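Local atomic coordinates of chitooligosaccharidolytic beta-N-acetylglucosaminidase (Ostrinia furnacalis, PDB entry 3NSN), a protein that hydrolyses terminal beta-linked N-acetylglucosamine units one at a time from the non-reducing ends of its substrates, with a preference for shorter ones. Residues T196-Y201 against W502-D507; E318-L323 against W378-Q383; F340-D345 against L397-W402; L401-L406 against I423-T428. All blocks are in the same frame, centred on the assembly; numbering follows the deposited sequence.

Contact 1. Residues T196-Y201 against W502-D507. With TMX (2-deoxy-2-(trimethylammonio)-beta-D-glucopyranose), chain B.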
# COMPACT_ATOMS: atom_id res chain seq x y z
N THR A 196 -17.11 1.28 2.43
CA THR A 196 -17.10 -0.17 2.45
C THR A 196 -18.04 -0.82 1.48
O THR A 196 -18.39 -1.95 1.67
CB THR A 196 -17.25 -0.76 3.89
OG1 THR A 196 -18.54 -0.52 4.41
CG2 THR A 196 -16.28 -0.18 4.82
N ALA A 197 -18.48 -0.09 0.47
CA ALA A 197 -19.45 -0.55 -0.50
C ALA A 197 -18.85 -0.77 -1.88
O ALA A 197 -19.21 -1.66 -2.58
CB ALA A 197 -20.62 0.39 -0.55
N ARG A 198 -17.92 0.09 -2.24
CA ARG A 198 -17.15 -0.03 -3.44
C ARG A 198 -16.20 -1.21 -3.43
O ARG A 198 -15.85 -1.68 -4.43
CB ARG A 198 -16.51 1.30 -3.83
CG ARG A 198 -17.40 2.17 -4.70
CD ARG A 198 -18.64 2.72 -4.00
NE ARG A 198 -19.23 3.81 -4.74
CZ ARG A 198 -18.96 5.10 -4.55
NH1 ARG A 198 -18.16 5.49 -3.60
NH2 ARG A 198 -19.54 5.99 -5.31
N ASN A 199 -15.74 -1.59 -2.26
CA ASN A 199 -15.01 -2.79 -2.00
C ASN A 199 -15.22 -3.12 -0.52
O ASN A 199 -15.44 -2.23 0.28
CB ASN A 199 -13.52 -2.66 -2.37
CG ASN A 199 -13.21 -3.00 -3.81
OD1 ASN A 199 -13.49 -4.07 -4.27
ND2 ASN A 199 -12.62 -2.11 -4.49
N TYR A 200 -15.23 -4.39 -0.18
CA TYR A 200 -15.37 -4.85 1.18
C TYR A 200 -14.10 -4.72 2.03
O TYR A 200 -13.02 -4.89 1.58
CB TYR A 200 -15.90 -6.27 1.21
CG TYR A 200 -16.25 -6.81 2.56
CD1 TYR A 200 -15.39 -7.61 3.22
CD2 TYR A 200 -17.44 -6.53 3.16
CE1 TYR A 200 -15.67 -8.10 4.37
CE2 TYR A 200 -17.73 -7.04 4.33
CZ TYR A 200 -16.83 -7.81 4.96
OH TYR A 200 -17.10 -8.33 6.12
N TYR A 201 -14.28 -4.42 3.29
CA TYR A 201 -13.21 -4.35 4.23
C TYR A 201 -13.49 -5.29 5.37
O TYR A 201 -14.52 -5.25 5.95
CB TYR A 201 -13.04 -2.94 4.76
CG TYR A 201 -12.47 -1.93 3.81
CD1 TYR A 201 -11.19 -1.44 3.96
CD2 TYR A 201 -13.21 -1.46 2.76
CE1 TYR A 201 -10.70 -0.53 3.11
CE2 TYR A 201 -12.72 -0.58 1.89
CZ TYR A 201 -11.47 -0.10 2.07
OH TYR A 201 -11.02 0.81 1.22
N TRP A 502 -12.52 6.77 -0.38
CA TRP A 502 -13.44 6.12 -1.26
C TRP A 502 -12.69 4.87 -1.78
O TRP A 502 -11.51 4.87 -1.90
CB TRP A 502 -13.84 7.05 -2.36
CG TRP A 502 -14.48 8.26 -1.87
CD1 TRP A 502 -13.95 9.44 -1.81
CD2 TRP A 502 -15.79 8.39 -1.38
NE1 TRP A 502 -14.78 10.31 -1.27
CE2 TRP A 502 -15.95 9.70 -1.01
CE3 TRP A 502 -16.85 7.51 -1.20
CZ2 TRP A 502 -17.14 10.19 -0.50
CZ3 TRP A 502 -18.01 7.98 -0.67
CH2 TRP A 502 -18.16 9.30 -0.34
N SER A 503 -13.43 3.83 -2.06
CA SER A 503 -12.87 2.54 -2.26
C SER A 503 -12.95 1.87 -3.62
O SER A 503 -12.83 0.69 -3.72
CB SER A 503 -13.35 1.65 -1.16
OG SER A 503 -13.07 2.18 0.07
N GLU A 504 -13.12 2.65 -4.65
CA GLU A 504 -13.17 2.14 -5.97
C GLU A 504 -11.87 1.42 -6.22
O GLU A 504 -11.85 0.48 -6.89
CB GLU A 504 -13.38 3.25 -6.99
CG GLU A 504 -14.77 3.83 -7.01
CD GLU A 504 -14.98 5.03 -6.10
OE1 GLU A 504 -14.24 5.24 -5.19
OE2 GLU A 504 -15.93 5.72 -6.29
N GLN A 505 -10.81 1.89 -5.61
CA GLN A 505 -9.50 1.35 -5.71
C GLN A 505 -8.85 1.08 -4.38
O GLN A 505 -7.70 1.28 -4.24
CB GLN A 505 -8.65 2.27 -6.52
CG GLN A 505 -9.12 2.38 -7.92
CD GLN A 505 -8.36 3.36 -8.69
OE1 GLN A 505 -8.61 4.48 -8.60
NE2 GLN A 505 -7.42 2.93 -9.45
N SER A 506 -9.64 0.69 -3.41
CA SER A 506 -9.15 0.34 -2.11
C SER A 506 -10.03 -0.71 -1.43
O SER A 506 -11.21 -0.71 -1.56
CB SER A 506 -9.05 1.58 -1.22
OG SER A 506 -8.39 1.31 -0.02
N ASP A 507 -9.39 -1.53 -0.64
CA ASP A 507 -9.99 -2.56 0.16
C ASP A 507 -9.12 -2.92 1.39
O ASP A 507 -8.26 -2.18 1.75
CB ASP A 507 -10.38 -3.80 -0.67
CG ASP A 507 -9.18 -4.66 -1.12
OD1 ASP A 507 -8.02 -4.34 -0.86
OD2 ASP A 507 -9.45 -5.66 -1.75
C1 TMX B . -17.15 11.40 -6.11
C2 TMX B . -18.29 10.92 -5.13
N2 TMX B . -18.65 11.92 -4.07
C3 TMX B . -18.01 9.47 -4.59
O3 TMX B . -19.15 8.63 -4.85
C4 TMX B . -16.77 8.84 -5.21
O4 TMX B . -16.52 7.58 -4.56
C5 TMX B . -15.57 9.78 -5.02
O5 TMX B . -15.80 11.09 -5.62
C6 TMX B . -14.30 9.18 -5.63
O6 TMX B . -13.18 10.01 -5.27
C7 TMX B . -19.26 13.12 -4.65
C8 TMX B . -17.51 12.38 -3.25
C9 TMX B . -19.65 11.37 -3.13

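Contact 2. Residues E318-L323 against W378-Q383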
# COMPACT_ATOMS: atom_id res chain seq x y z
N GLU A 318 -43.92 2.97 -0.77
CA GLU A 318 -43.33 1.86 -0.08
C GLU A 318 -41.89 2.16 0.24
O GLU A 318 -41.36 1.64 1.17
CB GLU A 318 -43.41 0.63 -0.92
CG GLU A 318 -43.23 -0.66 -0.21
CD GLU A 318 -43.11 -1.77 -1.18
OE1 GLU A 318 -42.89 -2.90 -0.80
OE2 GLU A 318 -43.26 -1.50 -2.36
N LEU A 319 -41.28 3.05 -0.52
CA LEU A 319 -39.89 3.37 -0.33
C LEU A 319 -39.63 3.82 1.08
O LEU A 319 -38.71 3.37 1.67
CB LEU A 319 -39.44 4.44 -1.31
CG LEU A 319 -38.03 5.02 -1.11
CD1 LEU A 319 -36.95 3.94 -1.18
CD2 LEU A 319 -37.78 6.05 -2.10
N TYR A 320 -40.46 4.67 1.61
CA TYR A 320 -40.30 5.18 2.95
C TYR A 320 -40.43 4.11 4.02
O TYR A 320 -39.91 4.23 5.06
CB TYR A 320 -41.11 6.49 3.15
CG TYR A 320 -40.85 7.41 1.99
CD1 TYR A 320 -39.73 8.16 1.94
CD2 TYR A 320 -41.68 7.45 0.91
CE1 TYR A 320 -39.45 8.91 0.90
CE2 TYR A 320 -41.42 8.22 -0.14
CZ TYR A 320 -40.30 8.95 -0.16
OH TYR A 320 -39.98 9.73 -1.18
N GLN A 321 -41.18 3.08 3.74
CA GLN A 321 -41.25 1.93 4.60
C GLN A 321 -39.91 1.18 4.66
O GLN A 321 -39.48 0.78 5.69
CB GLN A 321 -42.38 1.00 4.19
CG GLN A 321 -43.78 1.48 4.54
CD GLN A 321 -44.80 1.20 3.43
OE1 GLN A 321 -45.07 0.08 3.09
NE2 GLN A 321 -45.33 2.25 2.86
N TYR A 322 -39.28 1.00 3.53
CA TYR A 322 -37.96 0.40 3.47
C TYR A 322 -36.88 1.23 4.20
O TYR A 322 -36.10 0.72 4.94
CB TYR A 322 -37.54 0.22 2.03
CG TYR A 322 -37.83 -1.09 1.39
CD1 TYR A 322 -36.83 -1.99 1.11
CD2 TYR A 322 -39.10 -1.41 0.98
CE1 TYR A 322 -37.10 -3.16 0.50
CE2 TYR A 322 -39.37 -2.58 0.36
CZ TYR A 322 -38.38 -3.46 0.12
OH TYR A 322 -38.64 -4.61 -0.48
N LEU A 323 -36.90 2.53 3.97
CA LEU A 323 -35.95 3.44 4.58
C LEU A 323 -36.12 3.47 6.07
O LEU A 323 -35.16 3.43 6.78
CB LEU A 323 -36.07 4.84 4.01
CG LEU A 323 -35.18 5.35 2.89
CD1 LEU A 323 -34.59 4.30 2.10
CD2 LEU A 323 -35.92 6.24 2.00
N TRP A 378 -36.41 16.26 -5.12
CA TRP A 378 -35.35 15.89 -4.19
C TRP A 378 -35.70 16.29 -2.77
O TRP A 378 -35.53 15.54 -1.87
CB TRP A 378 -34.05 16.51 -4.64
CG TRP A 378 -32.83 16.07 -3.97
CD1 TRP A 378 -32.74 15.36 -2.85
CD2 TRP A 378 -31.50 16.38 -4.35
NE1 TRP A 378 -31.46 15.18 -2.51
CE2 TRP A 378 -30.67 15.81 -3.41
CE3 TRP A 378 -30.94 17.09 -5.39
CZ2 TRP A 378 -29.31 15.92 -3.49
CZ3 TRP A 378 -29.61 17.18 -5.46
CH2 TRP A 378 -28.81 16.61 -4.52
N ASN A 379 -36.23 17.48 -2.59
CA ASN A 379 -36.64 17.93 -1.28
C ASN A 379 -37.76 17.13 -0.72
O ASN A 379 -37.77 16.83 0.43
CB ASN A 379 -36.98 19.41 -1.24
CG ASN A 379 -37.25 19.89 0.16
OD1 ASN A 379 -38.25 20.47 0.42
ND2 ASN A 379 -36.35 19.62 1.07
N TYR A 380 -38.69 16.76 -1.57
CA TYR A 380 -39.83 15.99 -1.16
C TYR A 380 -39.30 14.70 -0.59
O TYR A 380 -39.74 14.29 0.44
CB TYR A 380 -40.73 15.72 -2.35
CG TYR A 380 -41.82 14.71 -2.13
CD1 TYR A 380 -43.02 15.07 -1.58
CD2 TYR A 380 -41.68 13.41 -2.53
CE1 TYR A 380 -44.01 14.16 -1.39
CE2 TYR A 380 -42.65 12.51 -2.34
CZ TYR A 380 -43.83 12.88 -1.77
OH TYR A 380 -44.85 11.99 -1.56
N PHE A 381 -38.34 14.10 -1.28
CA PHE A 381 -37.69 12.90 -0.81
C PHE A 381 -36.95 13.11 0.46
O PHE A 381 -37.11 12.37 1.36
CB PHE A 381 -36.68 12.31 -1.83
CG PHE A 381 -35.78 11.26 -1.22
CD1 PHE A 381 -34.59 11.59 -0.67
CD2 PHE A 381 -36.20 9.98 -1.09
CE1 PHE A 381 -33.83 10.65 -0.06
CE2 PHE A 381 -35.45 9.08 -0.48
CZ PHE A 381 -34.27 9.42 0.03
N GLN A 382 -36.13 14.13 0.52
CA GLN A 382 -35.31 14.37 1.68
C GLN A 382 -36.12 14.63 2.94
O GLN A 382 -35.75 14.20 3.97
CB GLN A 382 -34.23 15.43 1.46
CG GLN A 382 -33.43 15.66 2.66
CD GLN A 382 -32.65 14.45 3.11
OE1 GLN A 382 -32.17 13.71 2.32
NE2 GLN A 382 -32.53 14.29 4.37
N GLN A 383 -37.23 15.35 2.81
CA GLN A 383 -38.11 15.63 3.94
C GLN A 383 -38.76 14.40 4.53
O GLN A 383 -38.81 14.24 5.70
CB GLN A 383 -39.21 16.61 3.49
CG GLN A 383 -38.73 18.03 3.32
CD GLN A 383 -38.22 18.56 4.59
OE1 GLN A 383 -38.96 18.70 5.51
NE2 GLN A 383 -36.95 18.84 4.66

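Contact 3. Residues F340-D345 against L397-W402. With TMX (2-deoxy-2-(trimethylammonio)-beta-D-glucopyranose), chain B.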
# COMPACT_ATOMS: atom_id res chain seq x y z
N PHE A 340 -26.36 11.47 12.16
CA PHE A 340 -26.64 10.59 11.09
C PHE A 340 -26.27 11.25 9.79
O PHE A 340 -26.59 12.37 9.60
CB PHE A 340 -28.10 10.13 11.11
CG PHE A 340 -28.42 9.04 10.15
CD1 PHE A 340 -29.54 9.11 9.36
CD2 PHE A 340 -27.64 7.94 10.03
CE1 PHE A 340 -29.84 8.13 8.50
CE2 PHE A 340 -27.96 6.97 9.17
CZ PHE A 340 -29.06 7.07 8.40
N HIS A 341 -25.58 10.53 8.93
CA HIS A 341 -25.21 11.00 7.63
C HIS A 341 -26.17 10.43 6.57
O HIS A 341 -26.34 9.24 6.46
CB HIS A 341 -23.78 10.61 7.33
CG HIS A 341 -23.12 11.42 6.26
ND1 HIS A 341 -23.62 11.52 4.99
CD2 HIS A 341 -21.98 12.13 6.26
CE1 HIS A 341 -22.83 12.28 4.27
NE2 HIS A 341 -21.83 12.66 5.02
N MET A 342 -26.79 11.31 5.83
CA MET A 342 -27.77 10.95 4.85
C MET A 342 -27.35 11.07 3.41
O MET A 342 -28.13 10.90 2.54
CB MET A 342 -29.08 11.61 5.14
CG MET A 342 -29.63 11.22 6.43
SD MET A 342 -31.26 11.84 6.85
CE MET A 342 -32.28 10.89 5.84
N GLY A 343 -26.08 11.32 3.17
CA GLY A 343 -25.58 11.38 1.83
C GLY A 343 -25.87 12.65 1.09
O GLY A 343 -25.22 13.59 1.30
N GLY A 344 -26.84 12.63 0.21
CA GLY A 344 -27.19 13.76 -0.61
C GLY A 344 -26.24 14.20 -1.71
O GLY A 344 -26.20 15.31 -2.08
N ASP A 345 -25.49 13.30 -2.25
CA ASP A 345 -24.53 13.67 -3.24
C ASP A 345 -24.97 13.27 -4.60
O ASP A 345 -25.63 12.30 -4.74
CB ASP A 345 -23.21 12.97 -2.94
CG ASP A 345 -23.40 11.59 -2.48
OD1 ASP A 345 -24.47 11.26 -2.03
OD2 ASP A 345 -22.49 10.86 -2.46
N LEU A 397 -31.87 14.40 15.62
CA LEU A 397 -30.46 14.52 15.79
C LEU A 397 -29.91 15.18 14.57
O LEU A 397 -30.53 15.17 13.58
CB LEU A 397 -29.85 13.16 16.03
CG LEU A 397 -29.58 12.18 14.89
CD1 LEU A 397 -29.06 10.96 15.49
CD2 LEU A 397 -30.81 11.85 14.17
N PRO A 398 -28.75 15.77 14.67
CA PRO A 398 -28.21 16.45 13.53
C PRO A 398 -27.94 15.52 12.36
O PRO A 398 -27.49 14.45 12.52
CB PRO A 398 -26.91 17.01 14.07
CG PRO A 398 -26.87 16.71 15.40
CD PRO A 398 -27.80 15.73 15.76
N LEU A 399 -28.24 15.98 11.18
CA LEU A 399 -28.06 15.23 9.96
C LEU A 399 -27.03 15.86 9.07
O LEU A 399 -26.95 17.02 9.02
CB LEU A 399 -29.37 15.14 9.21
CG LEU A 399 -30.60 14.60 9.93
CD1 LEU A 399 -31.88 14.88 9.17
CD2 LEU A 399 -30.42 13.18 10.22
N ILE A 400 -26.29 15.05 8.33
CA ILE A 400 -25.25 15.52 7.43
C ILE A 400 -25.57 15.19 5.98
O ILE A 400 -26.03 14.13 5.66
CB ILE A 400 -23.89 14.83 7.71
CG1 ILE A 400 -23.47 14.92 9.17
CG2 ILE A 400 -22.85 15.39 6.84
CD1 ILE A 400 -22.26 14.19 9.50
N LEU A 401 -25.33 16.14 5.12
CA LEU A 401 -25.45 16.00 3.70
C LEU A 401 -24.19 16.57 3.07
O LEU A 401 -23.62 17.45 3.61
CB LEU A 401 -26.66 16.77 3.19
CG LEU A 401 -28.01 16.16 2.88
CD1 LEU A 401 -28.38 15.15 3.82
CD2 LEU A 401 -29.01 17.24 2.83
N TRP A 402 -23.80 16.04 1.93
CA TRP A 402 -22.69 16.56 1.18
C TRP A 402 -23.05 17.86 0.48
O TRP A 402 -24.18 18.14 0.26
CB TRP A 402 -22.25 15.57 0.10
CG TRP A 402 -21.60 14.38 0.57
CD1 TRP A 402 -22.14 13.16 0.67
CD2 TRP A 402 -20.27 14.26 1.00
NE1 TRP A 402 -21.24 12.29 1.12
CE2 TRP A 402 -20.08 12.94 1.34
CE3 TRP A 402 -19.23 15.15 1.12
CZ2 TRP A 402 -18.88 12.49 1.82
CZ3 TRP A 402 -18.06 14.70 1.56
CH2 TRP A 402 -17.88 13.39 1.90
C1 TMX B . -17.15 11.40 -6.11
C2 TMX B . -18.29 10.92 -5.13
N2 TMX B . -18.65 11.92 -4.07
C3 TMX B . -18.01 9.47 -4.59
O3 TMX B . -19.15 8.63 -4.85
C4 TMX B . -16.77 8.84 -5.21
O4 TMX B . -16.52 7.58 -4.56
C5 TMX B . -15.57 9.78 -5.02
O5 TMX B . -15.80 11.09 -5.62
C6 TMX B . -14.30 9.18 -5.63
O6 TMX B . -13.18 10.01 -5.27
C7 TMX B . -19.26 13.12 -4.65
C8 TMX B . -17.51 12.38 -3.25
C9 TMX B . -19.65 11.37 -3.13
O HOH W 1 -26.75 17.40 -0.55
O HOH W 2 -21.61 9.90 0.38

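Contact 4. Residues L401-L406 against I423-T428. With TMX (2-deoxy-2-(trimethylammonio)-beta-D-glucopyranose), chain B; NAG (2-acetamido-2-deoxy-beta-D-glucopyranose), chain C.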
# COMPACT_ATOMS: atom_id res chain seq x y z
N LEU A 401 -25.33 16.14 5.12
CA LEU A 401 -25.45 16.00 3.70
C LEU A 401 -24.19 16.57 3.07
O LEU A 401 -23.62 17.45 3.61
CB LEU A 401 -26.66 16.77 3.19
CG LEU A 401 -28.01 16.16 2.88
CD1 LEU A 401 -28.38 15.15 3.82
CD2 LEU A 401 -29.01 17.24 2.83
N TRP A 402 -23.80 16.04 1.93
CA TRP A 402 -22.69 16.56 1.18
C TRP A 402 -23.05 17.86 0.48
O TRP A 402 -24.18 18.14 0.26
CB TRP A 402 -22.25 15.57 0.10
CG TRP A 402 -21.60 14.38 0.57
CD1 TRP A 402 -22.14 13.16 0.67
CD2 TRP A 402 -20.27 14.26 1.00
NE1 TRP A 402 -21.24 12.29 1.12
CE2 TRP A 402 -20.08 12.94 1.34
CE3 TRP A 402 -19.23 15.15 1.12
CZ2 TRP A 402 -18.88 12.49 1.82
CZ3 TRP A 402 -18.06 14.70 1.56
CH2 TRP A 402 -17.88 13.39 1.90
N THR A 403 -22.05 18.64 0.12
CA THR A 403 -22.27 19.74 -0.78
C THR A 403 -22.74 19.16 -2.10
O THR A 403 -22.23 18.19 -2.56
CB THR A 403 -21.04 20.63 -1.02
OG1 THR A 403 -19.89 19.83 -1.24
CG2 THR A 403 -20.79 21.51 0.08
N SER A 404 -23.73 19.80 -2.67
CA SER A 404 -24.38 19.38 -3.88
C SER A 404 -25.19 20.51 -4.47
O SER A 404 -25.19 21.58 -3.99
CB SER A 404 -25.33 18.26 -3.58
OG SER A 404 -26.41 18.68 -2.82
N THR A 405 -25.94 20.20 -5.50
CA THR A 405 -26.87 21.11 -6.13
C THR A 405 -27.96 21.54 -5.17
O THR A 405 -28.35 22.64 -5.18
CB THR A 405 -27.49 20.50 -7.39
OG1 THR A 405 -26.51 20.40 -8.39
CG2 THR A 405 -28.54 21.35 -7.89
N LEU A 406 -28.44 20.66 -4.33
CA LEU A 406 -29.42 20.99 -3.32
C LEU A 406 -28.90 21.96 -2.30
O LEU A 406 -29.61 22.80 -1.84
CB LEU A 406 -29.83 19.73 -2.56
CG LEU A 406 -31.20 19.38 -2.02
CD1 LEU A 406 -31.17 19.06 -0.61
CD2 LEU A 406 -32.29 20.35 -2.33
N ILE A 423 -23.24 20.42 6.86
CA ILE A 423 -22.82 20.22 5.51
C ILE A 423 -21.36 19.79 5.38
O ILE A 423 -20.46 20.42 5.91
CB ILE A 423 -23.02 21.49 4.69
CG1 ILE A 423 -24.36 22.16 4.99
CG2 ILE A 423 -22.88 21.23 3.25
CD1 ILE A 423 -25.52 21.48 4.47
N GLN A 424 -21.16 18.72 4.64
CA GLN A 424 -19.85 18.17 4.41
C GLN A 424 -19.35 18.67 3.11
O GLN A 424 -19.93 18.45 2.11
CB GLN A 424 -19.86 16.66 4.50
CG GLN A 424 -18.50 16.01 4.33
CD GLN A 424 -18.35 14.61 4.93
OE1 GLN A 424 -19.28 13.88 5.16
NE2 GLN A 424 -17.13 14.26 5.16
N VAL A 425 -18.24 19.37 3.15
CA VAL A 425 -17.66 19.99 2.01
C VAL A 425 -16.58 19.14 1.34
O VAL A 425 -15.61 18.84 1.93
CB VAL A 425 -16.99 21.31 2.44
CG1 VAL A 425 -16.37 21.93 1.31
CG2 VAL A 425 -17.96 22.21 3.03
N TRP A 426 -16.80 18.77 0.10
CA TRP A 426 -15.83 18.06 -0.73
C TRP A 426 -15.34 18.89 -1.91
O TRP A 426 -14.69 18.42 -2.79
CB TRP A 426 -16.34 16.69 -1.19
CG TRP A 426 -17.51 16.75 -2.10
CD1 TRP A 426 -18.75 17.02 -1.76
CD2 TRP A 426 -17.52 16.54 -3.50
NE1 TRP A 426 -19.55 17.03 -2.82
CE2 TRP A 426 -18.82 16.73 -3.92
CE3 TRP A 426 -16.56 16.21 -4.43
CZ2 TRP A 426 -19.19 16.61 -5.22
CZ3 TRP A 426 -16.93 16.09 -5.72
CH2 TRP A 426 -18.22 16.29 -6.11
N THR A 427 -15.69 20.15 -1.93
CA THR A 427 -15.23 21.08 -2.97
C THR A 427 -13.81 21.48 -2.64
O THR A 427 -13.31 21.09 -1.67
CB THR A 427 -16.01 22.39 -3.01
OG1 THR A 427 -15.92 23.06 -1.76
CG2 THR A 427 -17.43 22.20 -3.33
N THR A 428 -13.20 22.29 -3.48
CA THR A 428 -11.88 22.81 -3.19
C THR A 428 -12.06 23.74 -2.06
O THR A 428 -13.13 24.17 -1.81
CB THR A 428 -11.24 23.54 -4.37
OG1 THR A 428 -11.98 24.70 -4.66
CG2 THR A 428 -11.21 22.69 -5.58
C1 TMX B . -17.15 11.40 -6.11
C2 TMX B . -18.29 10.92 -5.13
N2 TMX B . -18.65 11.92 -4.07
C3 TMX B . -18.01 9.47 -4.59
O3 TMX B . -19.15 8.63 -4.85
C4 TMX B . -16.77 8.84 -5.21
O4 TMX B . -16.52 7.58 -4.56
C5 TMX B . -15.57 9.78 -5.02
O5 TMX B . -15.80 11.09 -5.62
C6 TMX B . -14.30 9.18 -5.63
O6 TMX B . -13.18 10.01 -5.27
C7 TMX B . -19.26 13.12 -4.65
C8 TMX B . -17.51 12.38 -3.25
C9 TMX B . -19.65 11.37 -3.13
C1 NAG C . -16.08 11.29 -11.35
C2 NAG C . -15.73 9.96 -10.68
C3 NAG C . -16.50 9.78 -9.35
C4 NAG C . -16.44 11.04 -8.45
C5 NAG C . -16.75 12.29 -9.29
C6 NAG C . -16.49 13.56 -8.48
C7 NAG C . -15.19 8.14 -12.30
C8 NAG C . -13.73 8.51 -12.11
N2 NAG C . -16.09 8.86 -11.59
O3 NAG C . -15.99 8.65 -8.62
O4 NAG C . -17.43 10.86 -7.43
O5 NAG C . -15.88 12.37 -10.43
O6 NAG C . -17.05 14.66 -9.18
O7 NAG C . -15.50 7.23 -13.07

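Contact 1. Residues T196-Y201 against W502-D507
Arg198 and Glu504 meet where two loops of the TIM barrel, one after strand 189-195 and one after strand 494-501, close on the bound amino sugar. Between these two residues the salt bridge is one of charge alone: Glu504 OE2 sits over a guanidinium face, 3.5 Å from Arg198 NH1. Both side chains also make directed bonds to the sugar. Arg198 NH2 donates to O3 at 2.7 Å, almost straight at 174°, while O4 donates to Glu504 OE2 at 2.6 Å; NH1 adds a weak bond to O4 and pairs with Asp195. Aromatic contact comes from Trp502, one indole face of which meets O4 and C5 of the sugar, its CE3 lying 3.4 Å from Arg198 NH1 at the guanidinium edge. With an alanine in place of Trp502, the sugar's C5 and O4 would probably lose the flat wall they lie against. Further along, Asn199 ND2 donates to Ser503 O at 2.9 Å, and its OD1 accepts from Glu561 N of the second subunit. Tyr201 OH is hydrogen-bonded to Ser506 OG, which also bonds Thr510. Over the Tyr201 ring face, Asp507 CA makes a CH-pi contact 3.7 Å from the centroid.

Contact 2. Residues E318-L323 against W378-Q383
Tyr320 and Phe381 mark the nearest approach of two helices, their CA atoms 9.0 Å apart, where the axes of segments 318-323 and 378-383 come within 11.9 Å at a signed crossing angle of -43°. Side chains, chiefly Phe381 and Tyr320, span the gap, and the modest 183 Å² of buried surface fits so wide a spacing. Phe381 does most of the bridging. Its CG stands anti to the backbone N (chi1 167°), which carries the ring across toward the other helix. There Phe381 CE2 meets Leu323 CD2 at 3.8 Å, and Leu319 CD2 approaches the same ring at its edge, both leucines crossing it at about a right angle. On the CD2 side of the phenyl ring comes the end of Tyr320, its OH 3.8 Å from Phe381 CD2 and its CE1 4.0 Å from the same atom. No hydrogen bond joins the segments: Tyr320 OH is bonded to Pro314 O, and touches Tyr380 CE2 at 4.0 Å merely by packing. Shortened to an alanine, Phe381 would probably leave Leu319 and Leu323 without their shared partner and a gap between the helices. Helices 318-333 and 371-393 are outer helices of the TIM barrel and lead into strands 340-343 and 399-402. Beneath this interface lies the barrel wall, with Leu323 on Phe276 and Phe381 on Ala278 of strand 271-278, while Leu312 of strand 311-312 touches both Leu319 and Phe381.

Contact 3. Residues F340-D345 against L397-W402
Phe340 pairs with Leu399, and His341 with Ile400, in two adjacent parallel strands of the barrel, their short axes 4.6 Å apart and inclined at 30°. Four backbone bonds join them, from Phe340 N to Pro398 O, Ile400 N to Phe340 O, Met342 N to Ile400 O and Trp402 N to Gly343 O. The register then slips by one residue, since Gly343 rather than Met342 lies nearest Leu401. Gly344 has positive phi, and a CB there would come 2.9 Å from Leu401 CG. A water lies between Gly344 O and Trp402 O, donating to both. On the His341 and Ile400 face of the sheet, Ile400 CG2 makes a CH-pi contact 3.7 Å from the imidazole centroid, and His341 CE1 lies over a Trp402 face, 3.5 Å from NE1, with the planes 55° apart. Met342 SD packs against Leu399 CD2 at 3.7 Å. Two bonds fix the imidazole: ND1 accepts Gly343 N in the ring plane at 3.1 Å, and NE2 pairs with Gln424 OE1, which implies that the proton is probably on NE2. Asp345 lies alongside Trp402 and brings OD2 to 3.0 Å from ligand methyl C9, as befits a carboxylate beside a quaternary ammonium. In GH20 enzymes the aspartate preceding the catalytic glutamate orients the substrate acetamido group, and Asp345, just before Glu346, probably does the same.

Contact 4. Residues L401-L406 against I423-T428
Trp426 NE1 donates to Thr403 O at 2.9 Å with an N-H...O angle of 161°, a bond as short as any across these segments. It belongs to the C-terminal rim of the TIM barrel, within the beta-alpha-beta unit of strand 399-402, helix 412-415 and strand 421-425. Below the rim the strands pair in parallel: Gln424 N donates to Leu401 O at 3.0 Å, and Thr403 N to Gln424 O. The acceptor of the indole N-H lies near the ring plane, and this bond helps to fix the ring's rotation. Trp426 CG stands between the backbone N and carbonyl carbon (chi1 65°), which sends the indole back across Thr403. Its flank also packs on Trp402, where CE3 comes 3.5 Å from Trp426 CD1 with the two indole planes nearly perpendicular at 89°. Gln424 spreads its extended side chain along Trp402, the amide almost parallel to that ring and over one face. Its polar atoms are engaged, OE1 by the imidazole of His341 and NE2 by Glu498 and Ser447, so the amide can hardly flip without losing partners. Behind them, Thr403 CG2 meets Ile423 CG2 at 3.8 Å. With Trp426 held in this way, its indole forms one wall of the ligand pocket, close to Trp468, which is essential for binding chitooligosaccharides, and to Glu346, inferred to belong to the charge relay. Over the Trp426 face lies the trimethylammonium group, methyl C7 being 3.5 Å from CZ2, while O6 of the adjoining N-acetylglucosamine approaches the ring edge 3.7 Å from CH2.

In the fold
All four contacts lie in the catalytic TIM barrel. Contact 1 joins the loops after the first and eighth strands, so it sits where the first and last strands of the barrel meet, and the other three are nested in the chain between its segments. Contacts 3 and 4, with centres about 10 Å apart, share strand 399-402 and hence Leu401 and Trp402. Contact 2 pairs the helices that precede strands 340-343 and 399-402 in the chain; its centre is about 14 Å from that of contact 3, and Trp378 touches both Gly344 and Ser404. Trp502 of contact 1 packs on Trp402, although the centres of contacts 1 and 3 are about 20 Å apart. Contacts 1, 3 and 4 thus surround one sugar pocket, while contact 2 lies on the barrel's outer layer.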